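Long-range contacts in probable CoA-transferase alpha subunit (PDB 6COJ), which probably works with a partner subunit in CoA transfer or related chemistry on coenzyme A thioesters, and binds a bicyclic acyl-CoA thioester: residues I21-A26 against M48-A53; H190-Y195 against V221-L226; R213-E218 against D243-A248. The protein carries 1 engineered substitution. One frame throughout, in Å; residues are numbered along the deposited sequence.

How the interactions relate
Interaction 1 closes before the others open along the chain, and the segments of interactions 2 and 3 alternate. Interaction 3 joins strands 213-217 and 244-247 at one lateral edge of the seven-stranded parallel sheet, as counted within this chain. Interaction 1 pairs helices 23-28 and 48-56 beside it; the centres of interactions 1 and 3 are about 9 Å apart. The two touch: Leu23 packs on Val246 and Leu50 on Ser216. Interaction 2 sets helix 223-229 against strand 193-194, its centre about 11 Å from that of interaction 3 and about 20 Å from that of interaction 1. Helix 223-229 follows strand 213-217 in sequence. Interaction 3 packs against interaction 1 and touches interaction 2 at Gly191 and Val245.

Interaction 1: I21-A26 against M48-A53; sequences ISLDDA and MALVRA
The first turn of helix 23-28 lies alongside the start of helix 48-56. The backbones come close at two places: Leu23 CA is 6.0 Å from Leu50 CA, and Asp24 CA is 5.9 Å from Ala53 CA. Two alanines on the second helix, Ala49 and Ala53, meet Leu23 in this close approach. Leu23 is the central side chain. Its CG is anti to the carbonyl carbon (chi1 -71°), and both methyls reach the neighbour. Leu23 CD2 touches Ala49 CB at 3.8 Å and also packs on Leu50 CD2, where the two leucines cross obliquely. Leu50 CD2 then meets Ala26 CB at 4.0 Å. Ser22 and Asp25 form a capping box at the start of helix 23-28. Asp25 N donates to Ser22 OG at 2.9 Å, and Ser22 N returns a bond to Asp25 OD2 at 3.2 Å, from above the carboxylate plane. Both helices pack beside the parallel sheet of the CoA-transferase fold, with Ala26 on Phe214. At the polar side of the contact, one water donates to both Asp24 OD1 and Ala53 O. The same carboxylate oxygen forms a salt bridge with Arg56.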
loop_
_atom_site.group_PDB
_atom_site.type_symbol
_atom_site.label_atom_id
_atom_site.label_comp_id
_atom_site.label_asym_id
_atom_site.label_seq_id
_atom_site.Cartn_x
_atom_site.Cartn_y
_atom_site.Cartn_z
ATOM N N ILE A 21 23.527 -10.232 15.048
ATOM C CA ILE A 21 23.973 -9.590 16.282
ATOM C C ILE A 21 23.110 -10.095 17.434
ATOM O O ILE A 21 22.038 -10.669 17.232
ATOM C CB ILE A 21 23.880 -8.051 16.208
ATOM C CG1 ILE A 21 22.439 -7.630 15.911
ATOM C CG2 ILE A 21 24.882 -7.488 15.211
ATOM C CD1 ILE A 21 22.274 -6.138 15.736
ATOM N N SER A 22 23.580 -9.870 18.662
ATOM C CA SER A 22 22.833 -10.277 19.844
ATOM C C SER A 22 21.800 -9.215 20.220
ATOM O O SER A 22 21.812 -8.087 19.717
ATOM C CB SER A 22 23.778 -10.491 21.022
ATOM O OG SER A 22 24.282 -9.240 21.455
ATOM N N LEU A 23 20.890 -9.594 21.123
ATOM C CA LEU A 23 19.915 -8.647 21.658
ATOM C C LEU A 23 20.604 -7.438 22.273
ATOM O O LEU A 23 20.226 -6.291 22.004
ATOM C CB LEU A 23 19.049 -9.337 22.716
ATOM C CG LEU A 23 18.059 -10.360 22.162
ATOM C CD1 LEU A 23 17.587 -11.269 23.281
ATOM C CD2 LEU A 23 16.879 -9.655 21.521
ATOM N N ASP A 24 21.606 -7.680 23.125
ATOM C CA ASP A 24 22.306 -6.577 23.776
ATOM C C ASP A 24 23.107 -5.750 22.772
ATOM O O ASP A 24 23.211 -4.525 22.921
ATOM C CB ASP A 24 23.198 -7.112 24.901
ATOM C CG ASP A 24 22.400 -7.620 26.099
ATOM O OD1 ASP A 24 21.222 -7.247 26.260
ATOM O OD2 ASP A 24 22.964 -8.390 26.902
ATOM N N ASP A 25 23.698 -6.401 21.760
ATOM C CA ASP A 25 24.377 -5.676 20.682
ATOM C C ASP A 25 23.427 -4.702 20.002
ATOM O O ASP A 25 23.776 -3.543 19.741
ATOM C CB ASP A 25 24.868 -6.653 19.605
ATOM C CG ASP A 25 26.107 -7.433 19.998
ATOM O OD1 ASP A 25 26.847 -7.003 20.904
ATOM O OD2 ASP A 25 26.351 -8.481 19.357
ATOM N N ALA A 26 22.226 -5.173 19.662
ATOM C CA ALA A 26 21.277 -4.329 18.946
ATOM C C ALA A 26 20.888 -3.116 19.781
ATOM O O ALA A 26 20.885 -1.981 19.286
ATOM C CB ALA A 26 20.046 -5.146 18.545
ATOM N N MET A 48 9.383 -8.476 21.981
ATOM C CA MET A 48 9.453 -8.404 23.435
ATOM C C MET A 48 10.852 -8.709 23.956
ATOM O O MET A 48 11.271 -8.127 24.967
ATOM C CB MET A 48 8.422 -9.342 24.065
ATOM C CG MET A 48 6.974 -9.000 23.774
ATOM S SD MET A 48 6.445 -7.412 24.440
ATOM C CE MET A 48 6.225 -7.858 26.161
ATOM N N ALA A 49 11.591 -9.601 23.290
ATOM C CA ALA A 49 12.978 -9.826 23.681
ATOM C C ALA A 49 13.809 -8.560 23.505
ATOM O O ALA A 49 14.633 -8.227 24.365
ATOM C CB ALA A 49 13.569 -11.009 22.909
ATOM N N LEU A 50 13.596 -7.825 22.409
ATOM C CA LEU A 50 14.309 -6.559 22.240
ATOM C C LEU A 50 13.876 -5.534 23.285
ATOM O O LEU A 50 14.711 -4.782 23.810
ATOM C CB LEU A 50 14.121 -6.029 20.815
ATOM C CG LEU A 50 14.984 -6.723 19.742
ATOM C CD1 LEU A 50 14.429 -6.483 18.325
ATOM C CD2 LEU A 50 16.453 -6.279 19.828
ATOM N N VAL A 51 12.586 -5.517 23.636
ATOM C CA VAL A 51 12.110 -4.616 24.688
ATOM C C VAL A 51 12.743 -4.964 26.035
ATOM O O VAL A 51 13.151 -4.073 26.791
ATOM C CB VAL A 51 10.570 -4.607 24.750
ATOM C CG1 VAL A 51 10.086 -3.863 25.997
ATOM C CG2 VAL A 51 9.996 -3.977 23.493
ATOM N N ARG A 52 12.827 -6.257 26.364
ATOM C CA ARG A 52 13.503 -6.652 27.600
ATOM C C ARG A 52 14.975 -6.247 27.585
ATOM O O ARG A 52 15.531 -5.869 28.623
ATOM C CB ARG A 52 13.341 -8.157 27.853
ATOM C CG ARG A 52 11.931 -8.553 28.306
ATOM C CD ARG A 52 11.782 -10.039 28.599
ATOM N NE ARG A 52 11.786 -10.876 27.400
ATOM C CZ ARG A 52 10.696 -11.198 26.704
ATOM N NH1 ARG A 52 9.497 -10.736 27.071
ATOM N NH2 ARG A 52 10.806 -11.980 25.640
ATOM N N ALA A 53 15.622 -6.306 26.416
ATOM C CA ALA A 53 17.007 -5.852 26.326
ATOM C C ALA A 53 17.103 -4.344 26.541
ATOM O O ALA A 53 18.058 -3.860 27.165
ATOM C CB ALA A 53 17.619 -6.271 24.986
HETATM O O HOH W 1 20.698 -4.561 26.685
#

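Interaction 2: H190-Y195 against V221-L226; sequences HGNAAY and VETEEL
His190 opens the segment in a loop. Its ring turns an edge to helix 223-229. His190 CD2 lies 3.9 Å from Thr223 OG1, which sits in the ring plane, and the two side chains cross at about a right angle. On the ring, ND1 is hydrogen-bonded to the carbonyl oxygen of Arg17. Gly191 follows at positive phi (103°). At these backbone angles a CB would press on the carbonyl oxygen of His190. Asn192 faces the helix and meets it with its apolar part. Asn192 CB is 3.7 Å from Leu226 CD2, and the same Leu226 methyl lies 3.6 Å from Asn192 O. The amide end has other partners: Asn192 ND2 donates to Asp188 OD2 and to an acidic side chain of a different protein in the assembly. Ala193 begins the short strand 193-194, the middle strand of a small antiparallel sheet, and directs its CB away from the helix. Ala194 turns back toward it, and Ala194 CB meets Leu226 CD1 at 4.0 Å. Leu226 CG is anti to its backbone N (chi1 169°), and with chi2 at 69° CD2 reaches Asn192 and CD1 Ala194. Leu226 also rests on Leu235 and Leu186 of the flanking strands. The direct contact between segments is therefore van der Waals packing. Its polar element is shared at second hand: Asp188 OD2 is hydrogen-bonded to both Asn192 ND2 and Thr223 OG1, tying loop to helix start through one carboxylate.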
loop_
_atom_site.group_PDB
_atom_site.type_symbol
_atom_site.label_atom_id
_atom_site.label_comp_id
_atom_site.label_asym_id
_atom_site.label_seq_id
_atom_site.Cartn_x
_atom_site.Cartn_y
_atom_site.Cartn_z
ATOM N N HIS A 190 21.080 -11.699 6.292
ATOM C CA HIS A 190 21.193 -10.437 5.580
ATOM C C HIS A 190 19.990 -9.531 5.790
ATOM O O HIS A 190 19.989 -8.404 5.284
ATOM C CB HIS A 190 21.365 -10.692 4.079
ATOM C CG HIS A 190 22.393 -11.724 3.745
ATOM N ND1 HIS A 190 23.734 -11.565 4.022
ATOM C CD2 HIS A 190 22.274 -12.922 3.127
ATOM C CE1 HIS A 190 24.394 -12.634 3.610
ATOM N NE2 HIS A 190 23.531 -13.469 3.055
ATOM N N GLY A 191 18.955 -9.999 6.483
ATOM C CA GLY A 191 17.784 -9.190 6.726
ATOM C C GLY A 191 16.576 -9.502 5.862
ATOM O O GLY A 191 15.521 -8.898 6.084
ATOM N N ASN A 192 16.686 -10.383 4.867
ATOM C CA ASN A 192 15.468 -10.874 4.243
ATOM C C ASN A 192 14.645 -11.589 5.301
ATOM O O ASN A 192 15.190 -12.367 6.091
ATOM C CB ASN A 192 15.812 -11.809 3.093
ATOM C CG ASN A 192 16.577 -11.119 1.996
ATOM O OD1 ASN A 192 16.132 -10.103 1.436
ATOM N ND2 ASN A 192 17.763 -11.647 1.691
ATOM N N ALA A 193 13.349 -11.288 5.364
ATOM C CA ALA A 193 12.566 -11.820 6.476
ATOM C C ALA A 193 11.093 -11.926 6.110
ATOM O O ALA A 193 10.580 -11.177 5.263
ATOM C CB ALA A 193 12.743 -11.008 7.765
ATOM N N ALA A 194 10.415 -12.858 6.781
ATOM C CA ALA A 194 9.040 -13.195 6.463
ATOM C C ALA A 194 8.204 -13.308 7.727
ATOM O O ALA A 194 8.700 -13.658 8.808
ATOM C CB ALA A 194 8.941 -14.516 5.700
ATOM N N TYR A 195 6.916 -13.027 7.576
ATOM C CA TYR A 195 5.921 -13.410 8.559
ATOM C C TYR A 195 5.202 -14.672 8.101
ATOM O O TYR A 195 5.092 -14.960 6.903
ATOM C CB TYR A 195 4.903 -12.288 8.796
ATOM C CG TYR A 195 3.883 -12.096 7.688
ATOM C CD1 TYR A 195 4.208 -11.392 6.535
ATOM C CD2 TYR A 195 2.590 -12.610 7.804
ATOM C CE1 TYR A 195 3.265 -11.199 5.513
ATOM C CE2 TYR A 195 1.653 -12.434 6.796
ATOM C CZ TYR A 195 1.993 -11.728 5.650
ATOM O OH TYR A 195 1.046 -11.538 4.665
ATOM N N VAL A 221 17.726 -18.711 8.975
ATOM C CA VAL A 221 17.938 -19.777 8.006
ATOM C C VAL A 221 18.681 -19.191 6.811
ATOM O O VAL A 221 18.812 -17.979 6.671
ATOM C CB VAL A 221 16.604 -20.407 7.557
ATOM C CG1 VAL A 221 15.867 -21.011 8.749
ATOM C CG2 VAL A 221 15.741 -19.359 6.870
ATOM N N GLU A 222 19.219 -20.066 5.960
ATOM C CA GLU A 222 19.823 -19.545 4.740
ATOM C C GLU A 222 18.733 -19.013 3.809
ATOM O O GLU A 222 17.567 -19.409 3.879
ATOM C CB GLU A 222 20.680 -20.599 4.023
ATOM C CG GLU A 222 21.894 -21.116 4.814
ATOM C CD GLU A 222 23.093 -20.163 4.857
ATOM O OE1 GLU A 222 23.284 -19.355 3.925
ATOM O OE2 GLU A 222 23.868 -20.243 5.838
ATOM N N THR A 223 19.137 -18.094 2.929
ATOM C CA THR A 223 18.193 -17.420 2.039
ATOM C C THR A 223 17.353 -18.419 1.261
ATOM O O THR A 223 16.127 -18.276 1.157
ATOM C CB THR A 223 18.945 -16.520 1.059
ATOM O OG1 THR A 223 19.767 -15.594 1.780
ATOM C CG2 THR A 223 17.958 -15.732 0.183
ATOM N N GLU A 224 17.989 -19.458 0.728
ATOM C CA GLU A 224 17.235 -20.388 -0.086
ATOM C C GLU A 224 16.209 -21.154 0.736
ATOM O O GLU A 224 15.115 -21.448 0.242
ATOM C CB GLU A 224 18.186 -21.300 -0.849
ATOM C CG GLU A 224 17.450 -22.335 -1.618
ATOM C CD GLU A 224 16.921 -21.797 -2.949
ATOM O OE1 GLU A 224 16.497 -22.631 -3.757
ATOM O OE2 GLU A 224 16.898 -20.555 -3.173
ATOM N N GLU A 225 16.522 -21.459 1.994
ATOM C CA GLU A 225 15.521 -22.077 2.851
ATOM C C GLU A 225 14.360 -21.124 3.107
ATOM O O GLU A 225 13.193 -21.528 3.058
ATOM C CB GLU A 225 16.164 -22.522 4.165
ATOM C CG GLU A 225 15.181 -23.214 5.066
ATOM C CD GLU A 225 15.815 -23.848 6.286
ATOM O OE1 GLU A 225 17.054 -23.784 6.450
ATOM O OE2 GLU A 225 15.051 -24.412 7.085
ATOM N N LEU A 226 14.662 -19.852 3.370
ATOM C CA LEU A 226 13.614 -18.860 3.606
ATOM C C LEU A 226 12.625 -18.797 2.446
ATOM O O LEU A 226 11.407 -18.867 2.648
ATOM C CB LEU A 226 14.250 -17.489 3.845
ATOM C CG LEU A 226 13.322 -16.274 3.867
ATOM C CD1 LEU A 226 12.433 -16.325 5.095
ATOM C CD2 LEU A 226 14.140 -14.984 3.854
#

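Interaction 3: R213-E218 against D243-A248; sequences RFVSVE and DGVVEA
Strands 213-217 and 244-247 are neighbouring parallel strands of the large sheet in this Rossmann-like fold. Strand 244-247 is the outermost on this side within the chain. The connection between the two strands carries helix 223-229. The strand directions differ by 22°, and four bridges run from Phe214 with Gly244 to Val217 with Glu247. Val215 N donates to Gly244 O at 3.0 Å. Val246 N then donates to Val215 O, and Val217 N to Val246 O. Ala248 N closes the ladder on Val217 O. At the other end Arg213 O accepts twice, from Asp243 N at 2.8 Å and from Gly244 N at 3.1 Å. Gly244 lies obliquely beside the Phe214 ring, with Gly244 CA 3.9 Å from Phe214 CD1. A CB on Gly244 would clash there. Phe214, Ser216 and Val246 share one sheet face, where Ala26 of helix 23-28 packs on Val246. On the other face Val215 CG1 and Val245 CG2 lie side by side. Arg213 bends at chi2 and chi3 (80° and 57°), bringing its guanidinium back to Asp243. Arg213 NH1 is hydrogen-bonded to the carbonyl oxygen of Cys207. A water accepts from Arg213 NH2 and donates to Asp243 OD1. Asp243 OD2 is gripped by two donors. Arg213 N meets the anti lone pair of Asp243 OD2 at 2.8 Å. Arg213 NE forms a salt bridge to Asp243 OD2 at 3.0 Å, arriving from above the carboxylate plane.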
loop_
_atom_site.group_PDB
_atom_site.type_symbol
_atom_site.label_atom_id
_atom_site.label_comp_id
_atom_site.label_asym_id
_atom_site.label_seq_id
_atom_site.Cartn_x
_atom_site.Cartn_y
_atom_site.Cartn_z
ATOM N N ARG A 213 17.554 -0.272 11.723
ATOM C CA ARG A 213 16.469 -1.243 11.709
ATOM C C ARG A 213 16.960 -2.567 12.273
ATOM O O ARG A 213 17.903 -3.161 11.740
ATOM C CB ARG A 213 15.964 -1.441 10.280
ATOM C CG ARG A 213 15.100 -0.298 9.751
ATOM C CD ARG A 213 15.906 0.900 9.279
ATOM N NE ARG A 213 16.871 0.545 8.237
ATOM C CZ ARG A 213 16.577 0.492 6.942
ATOM N NH1 ARG A 213 15.348 0.763 6.531
ATOM N NH2 ARG A 213 17.516 0.178 6.065
ATOM N N PHE A 214 16.312 -3.038 13.334
ATOM C CA PHE A 214 16.673 -4.302 13.963
ATOM C C PHE A 214 15.478 -5.238 13.919
ATOM O O PHE A 214 14.384 -4.871 14.362
ATOM C CB PHE A 214 17.168 -4.059 15.388
ATOM C CG PHE A 214 18.357 -3.166 15.419
ATOM C CD1 PHE A 214 19.598 -3.645 15.048
ATOM C CD2 PHE A 214 18.206 -1.811 15.682
ATOM C CE1 PHE A 214 20.684 -2.810 15.010
ATOM C CE2 PHE A 214 19.296 -0.967 15.653
ATOM C CZ PHE A 214 20.537 -1.469 15.312
ATOM N N VAL A 215 15.679 -6.427 13.351
ATOM C CA VAL A 215 14.644 -7.455 13.280
ATOM C C VAL A 215 15.109 -8.643 14.103
ATOM O O VAL A 215 16.207 -9.169 13.884
ATOM C CB VAL A 215 14.305 -7.873 11.836
ATOM C CG1 VAL A 215 15.520 -8.397 11.091
ATOM C CG2 VAL A 215 13.194 -8.914 11.840
ATOM N N SER A 216 14.305 -9.033 15.082
ATOM C CA SER A 216 14.497 -10.322 15.720
ATOM C C SER A 216 13.612 -11.340 15.008
ATOM O O SER A 216 12.534 -11.001 14.516
ATOM C CB SER A 216 14.218 -10.246 17.229
ATOM O OG SER A 216 12.912 -9.762 17.505
ATOM N N VAL A 217 14.094 -12.579 14.904
ATOM C CA VAL A 217 13.356 -13.629 14.208
ATOM C C VAL A 217 13.361 -14.887 15.060
ATOM O O VAL A 217 14.293 -15.130 15.832
ATOM C CB VAL A 217 13.912 -13.950 12.795
ATOM C CG1 VAL A 217 13.761 -12.761 11.879
ATOM C CG2 VAL A 217 15.370 -14.374 12.888
ATOM N N GLU A 218 12.314 -15.708 14.905
ATOM C CA GLU A 218 12.277 -16.983 15.618
ATOM C C GLU A 218 13.456 -17.874 15.248
ATOM O O GLU A 218 13.973 -18.618 16.092
ATOM C CB GLU A 218 10.975 -17.740 15.345
ATOM C CG GLU A 218 9.703 -17.093 15.851
ATOM C CD GLU A 218 9.652 -17.083 17.370
ATOM O OE1 GLU A 218 9.315 -16.017 17.921
ATOM O OE2 GLU A 218 9.996 -18.107 17.995
ATOM N N ASP A 243 19.218 -3.502 9.289
ATOM C CA ASP A 243 20.623 -3.323 9.628
ATOM C C ASP A 243 21.177 -4.384 10.561
ATOM O O ASP A 243 22.366 -4.689 10.477
ATOM C CB ASP A 243 20.868 -1.925 10.200
ATOM C CG ASP A 243 20.393 -0.850 9.257
ATOM O OD1 ASP A 243 20.972 -0.715 8.157
ATOM O OD2 ASP A 243 19.407 -0.173 9.588
ATOM N N GLY A 244 20.353 -4.961 11.421
ATOM C CA GLY A 244 20.799 -6.048 12.272
ATOM C C GLY A 244 19.717 -7.093 12.408
ATOM O O GLY A 244 18.521 -6.780 12.434
ATOM N N VAL A 245 20.157 -8.347 12.499
ATOM C CA VAL A 245 19.285 -9.513 12.608
ATOM C C VAL A 245 19.611 -10.234 13.908
ATOM O O VAL A 245 20.767 -10.604 14.138
ATOM C CB VAL A 245 19.488 -10.470 11.418
ATOM C CG1 VAL A 245 18.662 -11.749 11.603
ATOM C CG2 VAL A 245 19.146 -9.783 10.113
ATOM N N VAL A 246 18.597 -10.456 14.743
ATOM C CA VAL A 246 18.764 -11.145 16.022
ATOM C C VAL A 246 17.967 -12.442 15.977
ATOM O O VAL A 246 16.767 -12.427 15.685
ATOM C CB VAL A 246 18.291 -10.274 17.199
ATOM C CG1 VAL A 246 18.498 -11.016 18.522
ATOM C CG2 VAL A 246 19.017 -8.926 17.208
ATOM N N GLU A 247 18.621 -13.557 16.272
ATOM C CA GLU A 247 17.898 -14.816 16.411
ATOM C C GLU A 247 17.361 -14.905 17.833
ATOM O O GLU A 247 18.137 -14.993 18.788
ATOM C CB GLU A 247 18.797 -16.008 16.087
ATOM C CG GLU A 247 18.035 -17.311 16.021
ATOM C CD GLU A 247 18.806 -18.393 15.299
ATOM O OE1 GLU A 247 20.054 -18.372 15.361
ATOM O OE2 GLU A 247 18.165 -19.251 14.655
ATOM N N ALA A 248 16.037 -14.878 17.981
ATOM C CA ALA A 248 15.389 -14.854 19.293
ATOM C C ALA A 248 14.183 -15.775 19.281
ATOM O O ALA A 248 13.036 -15.336 19.109
ATOM C CB ALA A 248 15.004 -13.429 19.696
HETATM O O HOH W 2 20.437 0.815 6.333
#